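Local coordinates for class II aldolase/adducin domain protein (Pseudomonas syringae pv. phaseolicola 1448A, PDB 3OCR), which is of unproven function but belongs to the class II aldolase and adducin family and may bind actin filaments, at residues L44-K48 with R49-H53; H201-Q204 with Q205-A208. One frame throughout, in Å; residues are numbered along the deposited sequence.

Interaction 1. Residues L44-K48 with R49-H53; sequences LAALK and RWTDH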
loop_
_atom_site.group_PDB
_atom_site.type_symbol
_atom_site.label_atom_id
_atom_site.label_comp_id
_atom_site.label_asym_id
_atom_site.label_seq_id
_atom_site.Cartn_x
_atom_site.Cartn_y
_atom_site.Cartn_z
ATOM N N LEU A 44 16.035 6.568 8.197
ATOM C CA LEU A 44 14.727 7.211 7.999
ATOM C C LEU A 44 14.153 6.878 6.620
ATOM O O LEU A 44 12.942 6.625 6.476
ATOM C CB LEU A 44 14.836 8.742 8.142
ATOM C CG LEU A 44 14.956 9.249 9.573
ATOM C CD1 LEU A 44 15.464 10.695 9.600
ATOM C CD2 LEU A 44 13.602 9.140 10.279
ATOM N N ALA A 45 15.038 6.862 5.631
ATOM C CA ALA A 45 14.645 6.570 4.238
ATOM C C ALA A 45 14.169 5.119 4.157
ATOM O O ALA A 45 13.239 4.800 3.413
ATOM C CB ALA A 45 15.820 6.806 3.281
ATOM N N ALA A 46 14.807 4.257 4.953
ATOM C CA ALA A 46 14.424 2.862 5.041
ATOM C C ALA A 46 13.072 2.752 5.720
ATOM O O ALA A 46 12.181 2.086 5.203
ATOM C CB ALA A 46 15.505 2.038 5.782
ATOM N N LEU A 47 12.912 3.429 6.858
ATOM C CA LEU A 47 11.623 3.474 7.564
ATOM C C LEU A 47 10.497 3.994 6.665
ATOM O O LEU A 47 9.422 3.418 6.636
ATOM C CB LEU A 47 11.734 4.338 8.816
ATOM C CG LEU A 47 10.560 4.447 9.775
ATOM C CD1 LEU A 47 10.351 3.119 10.525
ATOM C CD2 LEU A 47 10.796 5.589 10.760
ATOM N N LYS A 48 10.754 5.076 5.938
ATOM C CA LYS A 48 9.761 5.675 5.044
ATOM C C LYS A 48 9.690 4.989 3.688
ATOM O O LYS A 48 8.948 5.436 2.812
ATOM C CB LYS A 48 10.057 7.166 4.816
ATOM C CG LYS A 48 10.113 8.025 6.071
ATOM C CD LYS A 48 8.840 7.931 6.861
ATOM C CE LYS A 48 8.823 8.925 8.002
ATOM N NZ LYS A 48 7.517 8.885 8.704
ATOM N N ARG A 49 10.477 3.925 3.513
ATOM C CA ARG A 49 10.486 3.132 2.280
ATOM C C ARG A 49 10.883 3.946 1.035
ATOM O O ARG A 49 10.255 3.822 -0.019
ATOM C CB ARG A 49 9.123 2.425 2.068
ATOM C CG ARG A 49 8.760 1.418 3.149
ATOM C CD ARG A 49 7.379 0.812 2.904
ATOM N NE ARG A 49 7.184 -0.432 3.660
ATOM C CZ ARG A 49 6.583 -0.517 4.850
ATOM N NH1 ARG A 49 6.097 0.572 5.445
ATOM N NH2 ARG A 49 6.460 -1.699 5.446
ATOM N N TRP A 50 11.919 4.779 1.152
ATOM C CA TRP A 50 12.414 5.530 -0.005
ATOM C C TRP A 50 13.586 4.809 -0.676
ATOM O O TRP A 50 14.432 5.447 -1.280
ATOM C CB TRP A 50 12.854 6.954 0.381
ATOM C CG TRP A 50 11.805 7.818 1.044
ATOM C CD1 TRP A 50 10.454 7.746 0.878
ATOM C CD2 TRP A 50 12.041 8.896 1.956
ATOM N NE1 TRP A 50 9.828 8.708 1.636
ATOM C CE2 TRP A 50 10.775 9.429 2.309
ATOM C CE3 TRP A 50 13.194 9.464 2.512
ATOM C CZ2 TRP A 50 10.630 10.500 3.207
ATOM C CZ3 TRP A 50 13.056 10.526 3.406
ATOM C CH2 TRP A 50 11.778 11.036 3.743
ATOM N N THR A 51 13.642 3.489 -0.546
ATOM C CA THR A 51 14.854 2.741 -0.896
ATOM C C THR A 51 14.664 1.931 -2.165
ATOM O O THR A 51 13.547 1.614 -2.539
ATOM C CB THR A 51 15.249 1.728 0.188
ATOM O OG1 THR A 51 14.154 0.832 0.415
ATOM C CG2 THR A 51 15.638 2.411 1.470
ATOM N N ASP A 52 15.786 1.574 -2.782
ATOM C CA ASP A 52 15.811 0.712 -3.942
ATOM C C ASP A 52 16.934 -0.305 -3.667
ATOM O O ASP A 52 18.007 -0.290 -4.284
ATOM C CB ASP A 52 16.004 1.579 -5.213
ATOM C CG ASP A 52 16.267 0.769 -6.462
ATOM O OD1 ASP A 52 15.796 -0.381 -6.546
ATOM O OD2 ASP A 52 16.938 1.301 -7.373
ATOM N N HIS A 53 16.666 -1.174 -2.684
ATOM C CA HIS A 53 17.598 -2.224 -2.270
ATOM C C HIS A 53 18.952 -1.593 -1.948
ATOM O O HIS A 53 19.029 -0.699 -1.115
ATOM C CB HIS A 53 17.705 -3.323 -3.342
ATOM C CG HIS A 53 18.326 -4.599 -2.849
ATOM N ND1 HIS A 53 17.931 -5.222 -1.679
ATOM C CD2 HIS A 53 19.307 -5.373 -3.373
ATOM C CE1 HIS A 53 18.655 -6.312 -1.501
ATOM N NE2 HIS A 53 19.492 -6.433 -2.517
HETATM O O HOH W 1 12.645 0.524 3.201
#

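Interaction 2. Residues H201-Q204 with Q205-A208; sequences HAIQ and QLHA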
loop_
_atom_site.group_PDB
_atom_site.type_symbol
_atom_site.label_atom_id
_atom_site.label_comp_id
_atom_site.label_asym_id
_atom_site.label_seq_id
_atom_site.Cartn_x
_atom_site.Cartn_y
_atom_site.Cartn_z
ATOM N N HIS A 201 18.226 19.826 6.259
ATOM C CA HIS A 201 17.580 20.610 5.198
ATOM C C HIS A 201 17.266 19.751 3.947
ATOM O O HIS A 201 16.159 19.834 3.382
ATOM C CB HIS A 201 18.461 21.828 4.863
ATOM C CG HIS A 201 17.926 22.667 3.741
ATOM N ND1 HIS A 201 18.749 23.335 2.859
ATOM C CD2 HIS A 201 16.656 22.935 3.350
ATOM C CE1 HIS A 201 18.006 23.981 1.969
ATOM N NE2 HIS A 201 16.731 23.745 2.242
ATOM N N ALA A 202 18.246 18.948 3.512
ATOM C CA ALA A 202 18.092 18.053 2.372
ATOM C C ALA A 202 16.973 17.042 2.601
ATOM O O ALA A 202 16.163 16.781 1.718
ATOM C CB ALA A 202 19.441 17.337 2.036
ATOM N N ILE A 203 16.934 16.482 3.803
ATOM C CA ILE A 203 15.930 15.503 4.129
ATOM C C ILE A 203 14.530 16.114 4.199
ATOM O O ILE A 203 13.552 15.443 3.827
ATOM C CB ILE A 203 16.278 14.797 5.488
ATOM C CG1 ILE A 203 17.327 13.703 5.259
ATOM C CG2 ILE A 203 15.028 14.233 6.119
ATOM C CD1 ILE A 203 16.871 12.460 4.425
ATOM N N GLN A 204 14.414 17.366 4.679
ATOM C CA GLN A 204 13.103 17.993 4.758
ATOM C C GLN A 204 12.572 18.184 3.346
ATOM O O GLN A 204 11.424 17.876 3.082
ATOM C CB GLN A 204 13.113 19.360 5.466
ATOM C CG GLN A 204 11.673 19.963 5.607
ATOM C CD GLN A 204 11.597 21.259 6.403
ATOM O OE1 GLN A 204 12.549 22.026 6.466
ATOM N NE2 GLN A 204 10.443 21.511 7.008
ATOM N N GLN A 205 13.419 18.677 2.447
ATOM C CA GLN A 205 13.014 18.869 1.053
ATOM C C GLN A 205 12.641 17.538 0.386
ATOM O O GLN A 205 11.680 17.474 -0.385
ATOM C CB GLN A 205 14.142 19.537 0.271
ATOM C CG GLN A 205 14.555 20.928 0.791
ATOM C CD GLN A 205 15.153 21.753 -0.318
ATOM O OE1 GLN A 205 14.465 22.572 -0.928
ATOM N NE2 GLN A 205 16.431 21.541 -0.597
ATOM N N LEU A 206 13.396 16.472 0.681
ATOM C CA LEU A 206 13.134 15.166 0.056
ATOM C C LEU A 206 11.793 14.575 0.530
ATOM O O LEU A 206 10.985 14.107 -0.284
ATOM C CB LEU A 206 14.283 14.179 0.301
ATOM C CG LEU A 206 14.083 12.743 -0.225
ATOM C CD1 LEU A 206 14.066 12.719 -1.744
ATOM C CD2 LEU A 206 15.174 11.805 0.358
ATOM N N HIS A 207 11.594 14.570 1.842
ATOM C CA HIS A 207 10.328 14.191 2.474
ATOM C C HIS A 207 9.120 14.893 1.863
ATOM O O HIS A 207 8.112 14.241 1.571
ATOM C CB HIS A 207 10.405 14.441 3.984
ATOM C CG HIS A 207 9.296 13.814 4.779
ATOM N ND1 HIS A 207 9.167 14.003 6.138
ATOM C CD2 HIS A 207 8.283 12.985 4.423
ATOM C CE1 HIS A 207 8.122 13.328 6.586
ATOM N NE2 HIS A 207 7.570 12.699 5.565
ATOM N N ALA A 208 9.216 16.206 1.678
ATOM C CA ALA A 208 8.123 16.968 1.090
ATOM C C ALA A 208 7.910 16.645 -0.367
ATOM O O ALA A 208 6.764 16.577 -0.817
ATOM C CB ALA A 208 8.337 18.474 1.258
#

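Interaction 1. Residues L44-K48 with R49-H53
Ala-45 and Trp-50 meet where helix 29-47 ends, and backbone bonds carry the turn. The N-H of Trp-50 reaches back to Ala-45 O in a short, nearly straight bond of 2.6 Å (169° at the hydrogen). The N-H of Arg-49 bonds to Ala-46 O at 3.0 Å, coming from above the carbonyl plane and so missing the lone pairs. A water adds a polar bridge: it donates to Ala-46 O and lies 3.2 Å from Thr-51 OG1.

The remaining contacts are apolar. The Trp-50 indole, set beside its own backbone N by a chi1 of -57°, runs alongside Lys-48 and points the same way. Lys-48 CB sits over one ring face, 3.6 Å from the centroid of the five-membered ring, a CH-pi contact, while CG continues over CZ2. Ala-45 CB packs at 3.8 Å against Trp-50 CE3, and Thr-51 CG2 rests 3.8 Å from Ala-46 CA. The Lys-48 chain, bent at chi2, carries NZ to a salt bridge with Glu-263 of helix 251-265. With Arg-49 at positive phi (60°) and two bonds back into the last turn, this is a Schellman motif, closing the helix and turning the chain into the loop before strand 58-61.

Interaction 2. Residues H201-Q204 with Q205-A208
His-201 and Gln-205, one helical turn apart, bring imidazole and amide together at an oblique crossing, their planes only 17° from parallel. The histidine has CG anti to its own N (chi1 177°), whereas Gln-205 CG stands anti to its carbonyl carbon (chi1 -60°), which sends the extended glutamine back along the helix toward the ring. There Gln-205 CD and NE2 each lie 3.6 Å from His-201 NE2. Both polar ends are held by outside partners: His-201 ND1 by Val-197 N, Gln-205 OE1 by Arg-156 and Gln-205 NE2 by Ser-183, so the amide's rotation is fixed from both of its atoms.

Ile-203 CD1 and Leu-206 CD2 approach only loosely, at 4.5 Å. Backbone bonds such as Gln-205 N to His-201 O (3.1 Å) and His-207 N to Ile-203 O (2.9 Å) keep the regular i to i+4 pattern. His-207 CB rests 3.3 Å from Ile-203 O, while its ring is hydrogen-bonded through ND1 to His-256. Within helix 199-219, Ala-202 and Leu-206 face strands 124-128 and 191-196, Ile-203 touches both strand 124-128 and helix 251-265, and Gln-204 packs on helix 251-265.

In the fold
Interactions 1 and 2 are both local and partly buried, but interaction 2 lies nearer the middle of the chain, its centre about 7 Å from the centre of the chain, against about 12 Å for interaction 1. The first ends a helix and the second lies in the first half of one, near its start; accordingly, positive phi, a bridging water and a CH-pi contact mark 44-53, and uninterrupted helical bonding marks 201-208. The two meet directly, with Trp-50 CZ2 3.6 Å from His-207 CD2 and Trp-50 CE3 3.7 Å from Leu-206 CD2. Helix 251-265 touches both. His-53 meets His-207 of a second subunit edge-to-face, and His-207 meets His-53 of a third subunit likewise.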